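Sensor protein kinase WalK (PDB 4YWZ) is the membrane sensor histidine kinase of the essential WalKR two-component system, probably receiving extracellular signals through the receptor domain described here. Local coordinates at the interface of chains A and B. Numbering follows the deposited sequence. Chains: chain A/B, Sensor protein kinase WalK.

Contacts 1, 2 and 3 are patches of one two-fold symmetric interface between chains A and B. Contacts 1 and 2 adjoin, the centres of their C-alpha atoms about 7 Å apart. They share A:Tyr22, A:Tyr53 and B:Ile150. The centre of contact 3 lies about 20 Å from that of contact 1 and 21 Å from that of contact 2. All three use the long N-terminal helices, which pack antiparallel. The leucine-tyrosine packing of contact 3 is the twin of that in contact 1. A:Leu7 against B:Gln21 in contact 3 is the twin of B:Leu7 against A:Gln21 in contact 2. The pairing includes the C-terminal end of each chain.

Contact 1: the interface of chains A and B. Residues chain A 22, 52-53, 55-56; chain B 11, 143, 146, 150.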
ATOM      1  N   TYR A  22      -1.532   8.697   7.017  1.00 20.83           N
ATOM      2  CA  TYR A  22      -0.595   9.655   6.451  1.00 21.97           C
ATOM      3  C   TYR A  22      -1.152  11.093   6.494  1.00 24.01           C
ATOM      4  O   TYR A  22      -0.428  12.091   6.810  1.00 21.95           O
ATOM      5  CB  TYR A  22      -0.222   9.326   5.016  1.00 24.19           C
ATOM      6  CG  TYR A  22       0.968   8.424   4.890  1.00 26.11           C
ATOM      7  CD1 TYR A  22       2.258   8.897   5.093  1.00 25.03           C
ATOM      8  CD2 TYR A  22       0.817   7.087   4.445  1.00 33.08           C
ATOM      9  CE1 TYR A  22       3.389   8.010   5.037  1.00 28.37           C
ATOM     10  CE2 TYR A  22       1.918   6.236   4.320  1.00 39.51           C
ATOM     11  CZ  TYR A  22       3.213   6.700   4.607  1.00 36.24           C
ATOM     12  OH  TYR A  22       4.323   5.802   4.482  1.00 34.07           O
ATOM     13  N   GLU A  52       6.293  16.340  -0.044  1.00 22.77           N
ATOM     14  CA  GLU A  52       6.877  15.165   0.610  1.00 24.83           C
ATOM     15  C   GLU A  52       5.873  14.073   0.711  1.00 26.12           C
ATOM     16  O   GLU A  52       6.135  12.908   0.443  1.00 24.72           O
ATOM     17  CB  GLU A  52       7.332  15.495   2.002  1.00 27.84           C
ATOM     18  CG  GLU A  52       8.588  16.338   2.056  1.00 28.06           C
ATOM     19  CD  GLU A  52       8.936  16.818   3.464  1.00 34.48           C
ATOM     20  OE1 GLU A  52       8.191  16.558   4.435  1.00 30.35           O
ATOM     21  OE2 GLU A  52      10.024  17.413   3.597  1.00 35.58           O
ATOM     22  N   TYR A  53       4.664  14.411   1.183  1.00 24.17           N
ATOM     23  CA  TYR A  53       3.639  13.455   1.320  1.00 21.82           C
ATOM     24  C   TYR A  53       3.128  12.811  -0.005  1.00 19.31           C
ATOM     25  O   TYR A  53       2.728  11.589   0.009  1.00 22.78           O
ATOM     26  CB  TYR A  53       2.470  14.024   2.206  1.00 23.96           C
ATOM     27  CG  TYR A  53       2.802  14.009   3.687  1.00 20.65           C
ATOM     28  CD1 TYR A  53       2.249  13.081   4.513  1.00 21.40           C
ATOM     29  CD2 TYR A  53       3.635  14.927   4.234  1.00 22.48           C
ATOM     30  CE1 TYR A  53       2.575  13.010   5.873  1.00 22.62           C
ATOM     31  CE2 TYR A  53       3.972  14.854   5.574  1.00 23.50           C
ATOM     32  CZ  TYR A  53       3.388  13.937   6.365  1.00 23.68           C
ATOM     33  OH  TYR A  53       3.695  13.920   7.709  1.00 24.20           O
ATOM     34  N   ASN A  55       4.682  12.183  -2.525  1.00 25.65           N
ATOM     35  CA  ASN A  55       5.637  11.204  -3.114  1.00 28.37           C
ATOM     36  C   ASN A  55       5.194   9.789  -2.930  1.00 30.33           C
ATOM     37  O   ASN A  55       5.690   8.889  -3.617  1.00 33.23           O
ATOM     38  CB  ASN A  55       6.986  11.347  -2.414  1.00 30.98           C
ATOM     39  CG  ASN A  55       8.097  10.779  -3.227  1.00 43.33           C
ATOM     40  OD1 ASN A  55       8.738   9.794  -2.831  1.00 46.01           O
ATOM     41  ND2 ASN A  55       8.323  11.383  -4.407  1.00 43.82           N
HETATM   42  N   MSE A  56       4.314   9.518  -1.960  1.00 25.74           N
HETATM   43  CA  MSE A  56       3.863   8.184  -1.735  1.00 28.61           C
HETATM   44  C   MSE A  56       3.224   7.700  -3.045  1.00 29.53           C
HETATM   45  O   MSE A  56       2.553   8.476  -3.764  1.00 25.16           O
HETATM   46  CB  MSE A  56       2.920   8.213  -0.549  1.00 32.24           C
HETATM   47  CG  MSE A  56       1.981   7.077  -0.430  1.00 41.16           C
HETATM   48 SE   MSE A  56       0.947   7.709   1.118  0.78 38.05          SE
HETATM   49  CE  MSE A  56       0.175   5.984   1.135  1.00 40.85           C
TER
ATOM     50  N   LEU B  11       2.123   2.243   9.952  1.00 21.16           N
ATOM     51  CA  LEU B  11       2.278   2.157   8.534  1.00 19.92           C
ATOM     52  C   LEU B  11       2.943   0.802   8.152  1.00 19.49           C
ATOM     53  O   LEU B  11       2.595   0.174   7.130  1.00 19.40           O
ATOM     54  CB  LEU B  11       3.138   3.283   8.045  1.00 25.68           C
ATOM     55  CG  LEU B  11       2.366   4.608   8.143  1.00 28.10           C
ATOM     56  CD1 LEU B  11       3.298   5.642   7.542  1.00 32.66           C
ATOM     57  CD2 LEU B  11       1.043   4.547   7.357  1.00 30.25           C
ATOM     58  N   VAL B 143       7.909   1.554   2.594  1.00 19.01           N
ATOM     59  CA  VAL B 143       7.420   2.225   3.765  1.00 18.52           C
ATOM     60  C   VAL B 143       8.539   3.075   4.460  1.00 18.89           C
ATOM     61  O   VAL B 143       8.396   4.215   4.761  1.00 18.33           O
ATOM     62  CB  VAL B 143       6.795   1.271   4.745  1.00 18.27           C
ATOM     63  CG1 VAL B 143       6.295   2.039   5.930  1.00 18.23           C
ATOM     64  CG2 VAL B 143       5.763   0.363   4.023  1.00 20.78           C
ATOM     65  N   GLN B 146       9.394   6.150   2.486  1.00 18.46           N
ATOM     66  CA  GLN B 146       8.417   7.237   2.615  1.00 20.61           C
ATOM     67  C   GLN B 146       8.454   7.891   3.963  1.00 21.79           C
ATOM     68  O   GLN B 146       8.278   9.090   4.062  1.00 23.31           O
ATOM     69  CB  GLN B 146       7.049   6.714   2.261  1.00 22.83           C
ATOM     70  CG  GLN B 146       5.999   7.804   2.247  1.00 28.19           C
ATOM     71  CD  GLN B 146       6.242   9.053   1.357  1.00 30.18           C
ATOM     72  OE1 GLN B 146       7.203   9.168   0.595  1.00 36.29           O
ATOM     73  NE2 GLN B 146       5.353  10.020   1.525  1.00 31.64           N
ATOM     74  N   ILE B 150       9.225  12.069   4.680  1.00 22.76           N
ATOM     75  CA  ILE B 150       8.328  12.993   5.420  1.00 25.23           C
ATOM     76  C   ILE B 150       8.943  13.291   6.793  1.00 26.83           C
ATOM     77  O   ILE B 150       8.276  13.847   7.697  1.00 29.75           O
ATOM     78  CB  ILE B 150       6.903  12.418   5.556  1.00 22.71           C
ATOM     79  CG1 ILE B 150       6.814  11.114   6.340  1.00 24.68           C
ATOM     80  CG2 ILE B 150       6.257  12.362   4.203  1.00 24.79           C
ATOM     81  CD1 ILE B 150       5.407  10.732   6.796  1.00 25.92           C
TER
HETATM   82  O   HOH W   1       5.858  15.031   8.548  1.00 32.34           O
HETATM   83  O   HOH W   2       3.033  10.246   2.401  1.00 45.34           O
HETATM   84  O   HOH W   3       8.480   7.577  -0.968  1.00 59.35           O
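A:Tyr53 and A:Tyr22 meet B:Ile150, B:Gln146 and B:Leu11 in a homodimer interface between extracellular Cache domains of a sensor histidine kinase. It joins helices 7-37 and 46-54 of chain A to the N-terminal helix and C-terminal end of chain B. The intact receptor may pair differently. The CG2 methyl of B:Ile150 sits over the centre of the A:Tyr53 ring, 3.6 Å from its centroid. Its CG1 branch lies between the backbone N and the carbonyl carbon (chi1 62°). From this branch, B:Ile150 CD1 reaches the hydroxyl end of A:Tyr53 and, 3.8 Å away, CE1 of A:Tyr22. The CD1 methyl of B:Leu11 lies over one face of the A:Tyr22 ring, though the close approach is modelled too tightly. The selenium of engineered A:Met56 lies near the rim of the opposite face. B:Gln146 has CG anti to its backbone N and bends at chi2 (55°). B:Gln146 CG passes the A:Tyr22 hydroxyl OH at 3.4 Å. The amide B:Gln146 NE2 then donates to the backbone O of A:Glu52 at 3.2 Å, fairly straight (161° at H) but tilted from the carbonyl plane. NE2 also meets water 2, which bonds to A:Tyr53 O. B:Gln146 OE1 meets water 3 at 2.6 Å, and this water also bonds to A:Asn55 OD1, so both ends of the amide are held. Water 1 links A:Tyr53 OH to B:Ile150 O.

Contact 2: the interface of chains A and B. Residues chain A 21-22, 25, 29, 53; chain B 7, 150, 152.
B:Leu7 and B:Gln152 pack against A:Gln25 in a mixed apolar and water-bridged part of the dimer interface of the deposited assembly. It brings both ends of chain B onto helix 7-37 of chain A. The two methyls of B:Leu7 divide the work. B:Leu7 CD2 touches the aliphatic stem of A:Gln25, 3.7 Å from A:Gln25 CG. B:Leu7 CD1 lies 3.7 Å from the backbone O of A:Gln21. A:Gln25 has CG anti to the backbone N (chi1 -164°) and bends at chi2 (70°), which turns its amide toward B:Gln152. The two amides face each other tip to tip, with their planes 42° apart. A:Gln25 NE2 and B:Gln152 OE1 do not bond directly. Water 5 lies between them, 3.0 Å from A:Gln25 NE2 and 3.3 Å from B:Gln152 OE1. The water that joins A:Tyr53 to B:Ile150 also meets B:Gln152 OE1, 3.0 Å away. A:Ser29 OG donates to A:Gln25 O at 2.8 Å. This hydroxyl may help place both waters, but its contact with water 5 is short and doubtful. The full receptor may pair differently; in this assembly the site holds the C-terminal end of one chain against the N-terminal helix of the other.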
ATOM      1  N   GLN A  21      -4.083   7.733   7.853  1.00 21.74           N
ATOM      2  CA  GLN A  21      -3.040   7.878   8.874  1.00 22.71           C
ATOM      3  C   GLN A  21      -1.944   8.816   8.316  1.00 22.52           C
ATOM      4  O   GLN A  21      -1.407   9.653   9.053  1.00 23.32           O
ATOM      5  CB  GLN A  21      -2.532   6.497   9.275  1.00 22.35           C
ATOM      6  CG  GLN A  21      -3.512   5.702  10.059  1.00 26.49           C
ATOM      7  CD  GLN A  21      -3.057   4.278  10.341  1.00 31.30           C
ATOM      8  OE1 GLN A  21      -2.389   3.714   9.532  1.00 34.20           O
ATOM      9  NE2 GLN A  21      -3.460   3.710  11.467  1.00 35.88           N
ATOM     10  N   TYR A  22      -1.532   8.697   7.017  1.00 20.83           N
ATOM     11  CA  TYR A  22      -0.595   9.655   6.451  1.00 21.97           C
ATOM     12  C   TYR A  22      -1.152  11.093   6.494  1.00 24.01           C
ATOM     13  O   TYR A  22      -0.428  12.091   6.810  1.00 21.95           O
ATOM     14  CB  TYR A  22      -0.222   9.326   5.016  1.00 24.19           C
ATOM     15  CG  TYR A  22       0.968   8.424   4.890  1.00 26.11           C
ATOM     16  CD1 TYR A  22       2.258   8.897   5.093  1.00 25.03           C
ATOM     17  CD2 TYR A  22       0.817   7.087   4.445  1.00 33.08           C
ATOM     18  CE1 TYR A  22       3.389   8.010   5.037  1.00 28.37           C
ATOM     19  CE2 TYR A  22       1.918   6.236   4.320  1.00 39.51           C
ATOM     20  CZ  TYR A  22       3.213   6.700   4.607  1.00 36.24           C
ATOM     21  OH  TYR A  22       4.323   5.802   4.482  1.00 34.07           O
ATOM     22  N   GLN A  25      -0.986  12.883   9.827  1.00 18.07           N
ATOM     23  CA  GLN A  25       0.289  13.411  10.165  1.00 20.55           C
ATOM     24  C   GLN A  25       0.648  14.650   9.364  1.00 21.06           C
ATOM     25  O   GLN A  25       1.270  15.570   9.886  1.00 20.93           O
ATOM     26  CB  GLN A  25       1.371  12.243  10.039  1.00 22.41           C
ATOM     27  CG  GLN A  25       2.641  12.641  10.748  1.00 24.71           C
ATOM     28  CD  GLN A  25       2.477  12.660  12.224  1.00 29.34           C
ATOM     29  OE1 GLN A  25       1.825  11.781  12.784  1.00 36.01           O
ATOM     30  NE2 GLN A  25       2.876  13.755  12.829  1.00 34.62           N
ATOM     31  N   SER A  29       1.451  18.245  11.060  1.00 22.45           N
ATOM     32  CA  SER A  29       2.596  18.997  10.633  1.00 21.17           C
ATOM     33  C   SER A  29       2.323  20.443  10.237  1.00 21.99           C
ATOM     34  O   SER A  29       3.085  21.332  10.606  1.00 23.12           O
ATOM     35  CB  SER A  29       3.410  18.274   9.455  1.00 22.87           C
ATOM     36  OG  SER A  29       3.696  16.911   9.891  1.00 25.45           O
ATOM     37  N   TYR A  53       4.664  14.411   1.183  1.00 24.17           N
ATOM     38  CA  TYR A  53       3.639  13.455   1.320  1.00 21.82           C
ATOM     39  C   TYR A  53       3.128  12.811  -0.005  1.00 19.31           C
ATOM     40  O   TYR A  53       2.728  11.589   0.009  1.00 22.78           O
ATOM     41  CB  TYR A  53       2.470  14.024   2.206  1.00 23.96           C
ATOM     42  CG  TYR A  53       2.802  14.009   3.687  1.00 20.65           C
ATOM     43  CD1 TYR A  53       2.249  13.081   4.513  1.00 21.40           C
ATOM     44  CD2 TYR A  53       3.635  14.927   4.234  1.00 22.48           C
ATOM     45  CE1 TYR A  53       2.575  13.010   5.873  1.00 22.62           C
ATOM     46  CE2 TYR A  53       3.972  14.854   5.574  1.00 23.50           C
ATOM     47  CZ  TYR A  53       3.388  13.937   6.365  1.00 23.68           C
ATOM     48  OH  TYR A  53       3.695  13.920   7.709  1.00 24.20           O
TER
ATOM     49  N   LEU B   7       3.348   6.714  13.848  1.00 33.15           N
ATOM     50  CA  LEU B   7       3.017   6.578  12.480  1.00 36.16           C
ATOM     51  C   LEU B   7       3.824   5.352  12.005  1.00 33.85           C
ATOM     52  O   LEU B   7       3.339   4.586  11.180  1.00 29.86           O
ATOM     53  CB  LEU B   7       3.380   7.826  11.713  1.00 32.24           C
ATOM     54  CG  LEU B   7       3.073   7.898  10.214  1.00 35.18           C
ATOM     55  CD1 LEU B   7       1.593   7.674   9.922  1.00 36.74           C
ATOM     56  CD2 LEU B   7       3.522   9.223   9.607  1.00 35.40           C
ATOM     57  N   ILE B 150       9.225  12.069   4.680  1.00 22.76           N
ATOM     58  CA  ILE B 150       8.328  12.993   5.420  1.00 25.23           C
ATOM     59  C   ILE B 150       8.943  13.291   6.793  1.00 26.83           C
ATOM     60  O   ILE B 150       8.276  13.847   7.697  1.00 29.75           O
ATOM     61  CB  ILE B 150       6.903  12.418   5.556  1.00 22.71           C
ATOM     62  CG1 ILE B 150       6.814  11.114   6.340  1.00 24.68           C
ATOM     63  CG2 ILE B 150       6.257  12.362   4.203  1.00 24.79           C
ATOM     64  CD1 ILE B 150       5.407  10.732   6.796  1.00 25.92           C
ATOM     65  N   GLN B 152       9.645  11.186   9.403  1.00 28.05           N
ATOM     66  CA  GLN B 152       9.013  10.477  10.471  1.00 30.98           C
ATOM     67  C   GLN B 152       9.717   9.085  10.582  1.00 35.10           C
ATOM     68  O   GLN B 152       9.150   8.234  11.322  1.00 44.07           O
ATOM     69  CB  GLN B 152       7.491  10.334  10.252  1.00 33.75           C
ATOM     70  CG  GLN B 152       6.675  11.623  10.021  1.00 33.10           C
ATOM     71  CD  GLN B 152       6.520  12.482  11.262  1.00 35.84           C
ATOM     72  OE1 GLN B 152       6.246  13.742  11.213  1.00 35.55           O
ATOM     73  NE2 GLN B 152       6.695  11.826  12.387  1.00 36.49           N
TER
HETATM   74  O   HOH W   4       5.858  15.031   8.548  1.00 32.34           O
HETATM   75  O   HOH W   5       4.363  16.232  12.120  1.00 46.07           O

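Contact 3: the interface of chains A and B. Residues chain A 7, 10-11, 14; chain B 17-18, 21-22.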
ATOM      1  N   LEU A   7     -12.126 -10.336   0.907  1.00 29.37           N
ATOM      2  CA  LEU A   7     -10.797  -9.881   0.616  1.00 33.53           C
ATOM      3  C   LEU A   7     -10.893  -8.444   0.043  1.00 35.49           C
ATOM      4  O   LEU A   7     -10.088  -7.543   0.406  1.00 27.91           O
ATOM      5  CB  LEU A   7     -10.142 -10.783  -0.385  1.00 33.18           C
ATOM      6  CG  LEU A   7      -8.754 -10.370  -0.833  1.00 33.26           C
ATOM      7  CD1 LEU A   7      -7.741 -10.309   0.316  1.00 35.94           C
ATOM      8  CD2 LEU A   7      -8.219 -11.223  -1.957  1.00 36.55           C
ATOM      9  N   GLU A  10     -11.527  -5.883   2.812  1.00 28.73           N
ATOM     10  CA  GLU A  10     -10.350  -5.802   3.645  1.00 27.09           C
ATOM     11  C   GLU A  10      -9.237  -4.938   2.965  1.00 23.44           C
ATOM     12  O   GLU A  10      -8.655  -4.098   3.614  1.00 23.91           O
ATOM     13  CB  GLU A  10      -9.784  -7.189   3.883  1.00 31.29           C
ATOM     14  CG  GLU A  10     -10.481  -7.987   4.981  1.00 34.06           C
ATOM     15  CD  GLU A  10     -10.107  -9.481   4.928  1.00 43.78           C
ATOM     16  OE1 GLU A  10      -9.193  -9.927   4.144  1.00 48.43           O
ATOM     17  OE2 GLU A  10     -10.736 -10.231   5.733  1.00 65.62           O
ATOM     18  N   LEU A  11      -8.979  -5.178   1.693  1.00 20.90           N
ATOM     19  CA  LEU A  11      -7.930  -4.485   0.964  1.00 20.71           C
ATOM     20  C   LEU A  11      -8.330  -3.030   0.781  1.00 18.84           C
ATOM     21  O   LEU A  11      -7.451  -2.168   0.892  1.00 18.86           O
ATOM     22  CB  LEU A  11      -7.628  -5.141  -0.333  1.00 22.95           C
ATOM     23  CG  LEU A  11      -7.053  -6.564  -0.205  1.00 25.21           C
ATOM     24  CD1 LEU A  11      -6.852  -7.039  -1.614  1.00 28.30           C
ATOM     25  CD2 LEU A  11      -5.748  -6.508   0.556  1.00 25.79           C
ATOM     26  N   ASN A  14      -7.866  -1.319   4.122  1.00 22.27           N
ATOM     27  CA  ASN A  14      -6.501  -1.132   4.474  1.00 20.04           C
ATOM     28  C   ASN A  14      -5.907   0.067   3.677  1.00 19.05           C
ATOM     29  O   ASN A  14      -5.144   0.932   4.209  1.00 18.81           O
ATOM     30  CB  ASN A  14      -5.606  -2.356   4.108  1.00 23.27           C
ATOM     31  CG  ASN A  14      -5.928  -3.605   4.813  1.00 27.55           C
ATOM     32  OD1 ASN A  14      -6.500  -3.606   5.883  1.00 30.66           O
ATOM     33  ND2 ASN A  14      -5.509  -4.755   4.187  1.00 28.29           N
TER
ATOM     34  N   LYS B  17      -0.225  -6.316   6.880  1.00 25.29           N
ATOM     35  CA  LYS B  17      -1.618  -6.890   6.802  1.00 26.22           C
ATOM     36  C   LYS B  17      -2.077  -7.068   5.433  1.00 24.88           C
ATOM     37  O   LYS B  17      -2.680  -8.050   5.044  1.00 26.36           O
ATOM     38  CB  LYS B  17      -2.545  -5.915   7.612  1.00 31.52           C
ATOM     39  CG  LYS B  17      -3.905  -6.568   7.954  1.00 41.13           C
ATOM     40  CD  LYS B  17      -4.782  -5.569   8.723  1.00 43.97           C
ATOM     41  CE  LYS B  17      -6.212  -6.047   8.879  1.00 54.99           C
ATOM     42  NZ  LYS B  17      -6.960  -5.088   9.749  1.00 58.00           N
ATOM     43  N   ASN B  18      -1.768  -6.154   4.535  1.00 24.40           N
ATOM     44  CA  ASN B  18      -2.020  -6.260   3.189  1.00 25.92           C
ATOM     45  C   ASN B  18      -1.417  -7.502   2.486  1.00 24.06           C
ATOM     46  O   ASN B  18      -2.047  -8.328   1.793  1.00 24.80           O
ATOM     47  CB  ASN B  18      -1.488  -5.015   2.639  1.00 35.35           C
ATOM     48  CG  ASN B  18      -2.338  -4.475   1.614  1.00 33.09           C
ATOM     49  OD1 ASN B  18      -3.568  -4.228   1.849  1.00 26.49           O
ATOM     50  ND2 ASN B  18      -1.788  -4.432   0.434  1.00 40.75           N
ATOM     51  N   GLN B  21      -3.047 -10.691   3.971  1.00 22.46           N
ATOM     52  CA  GLN B  21      -4.404 -10.962   3.409  1.00 24.94           C
ATOM     53  C   GLN B  21      -4.344 -11.415   2.012  1.00 23.23           C
ATOM     54  O   GLN B  21      -5.060 -12.436   1.716  1.00 24.17           O
ATOM     55  CB  GLN B  21      -5.364  -9.705   3.593  1.00 27.56           C
ATOM     56  CG  GLN B  21      -5.666  -9.497   5.063  1.00 29.60           C
ATOM     57  CD  GLN B  21      -6.363  -8.197   5.378  1.00 38.93           C
ATOM     58  OE1 GLN B  21      -6.186  -7.234   4.641  1.00 35.50           O
ATOM     59  NE2 GLN B  21      -7.179  -8.167   6.475  1.00 39.87           N
ATOM     60  N   TYR B  22      -3.447 -10.870   1.152  1.00 20.95           N
ATOM     61  CA  TYR B  22      -3.234 -11.479  -0.177  1.00 24.92           C
ATOM     62  C   TYR B  22      -2.713 -12.920  -0.072  1.00 27.08           C
ATOM     63  O   TYR B  22      -3.137 -13.824  -0.773  1.00 23.84           O
ATOM     64  CB  TYR B  22      -2.262 -10.672  -1.068  1.00 28.70           C
ATOM     65  CG  TYR B  22      -2.924  -9.521  -1.745  1.00 29.02           C
ATOM     66  CD1 TYR B  22      -3.805  -9.702  -2.779  1.00 29.24           C
ATOM     67  CD2 TYR B  22      -2.545  -8.207  -1.456  1.00 36.14           C
ATOM     68  CE1 TYR B  22      -4.423  -8.609  -3.435  1.00 29.87           C
ATOM     69  CE2 TYR B  22      -3.136  -7.121  -2.103  1.00 38.57           C
ATOM     70  CZ  TYR B  22      -4.076  -7.324  -3.105  1.00 37.63           C
ATOM     71  OH  TYR B  22      -4.661  -6.231  -3.751  1.00 38.81           O
TER
HETATM   72  O   HOH W   6      -4.822  -2.544   0.140  1.00 21.71           O
HETATM   73  O   HOH W   7      -8.369  -5.109   6.679  1.00 35.43           O
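A:Asn14 and B:Gln21 both place CG anti to the carbonyl carbon (chi1 -64° for A:Asn14), and the extended chain of B:Gln21 brings the two amides tip to tip. This is a helix-to-helix part of the possible Cache-domain homodimer of the sensor kinase. Helix 7-37 of chain A and helix 7-35 of chain B pack antiparallel. The amide planes of the pair are nearly parallel. A:Asn14 ND2 donates to B:Gln21 OE1 at 2.6 Å, a little above the carbonyl plane. The same A:Asn14 ND2 donates to a lone pair of B:Asn18 OD1 at 3.1 Å, in the carbonyl plane and fairly straight (160° at H). Both acceptors lie near the A:Asn14 amide plane, so the two bonds restrain its rotation. Its other end, OD1, meets water 7, which also meets, at longer range, A:Glu10 O and B:Gln21 NE2. The extended side chain of B:Lys17 crosses beside A:Asn14 OD1, with B:Lys17 CD 3.9 Å from it; the amine may polarise the carbonyl slightly. The carboxylate of A:Glu10 stacks flat against the B:Gln21 amide, the planes 12° apart and A:Glu10 OE1 3.5 Å from B:Gln21 CD. A:Leu11 directs CD1 toward the hydroxyl end of the B:Tyr22 ring, where the spacing is modelled too tightly. A:Leu11 CD2 lies 3.4 Å from B:Asn18 OD1. Water 6 joins this oxygen to the backbone O of A:Leu11, 2.8 Å from the latter.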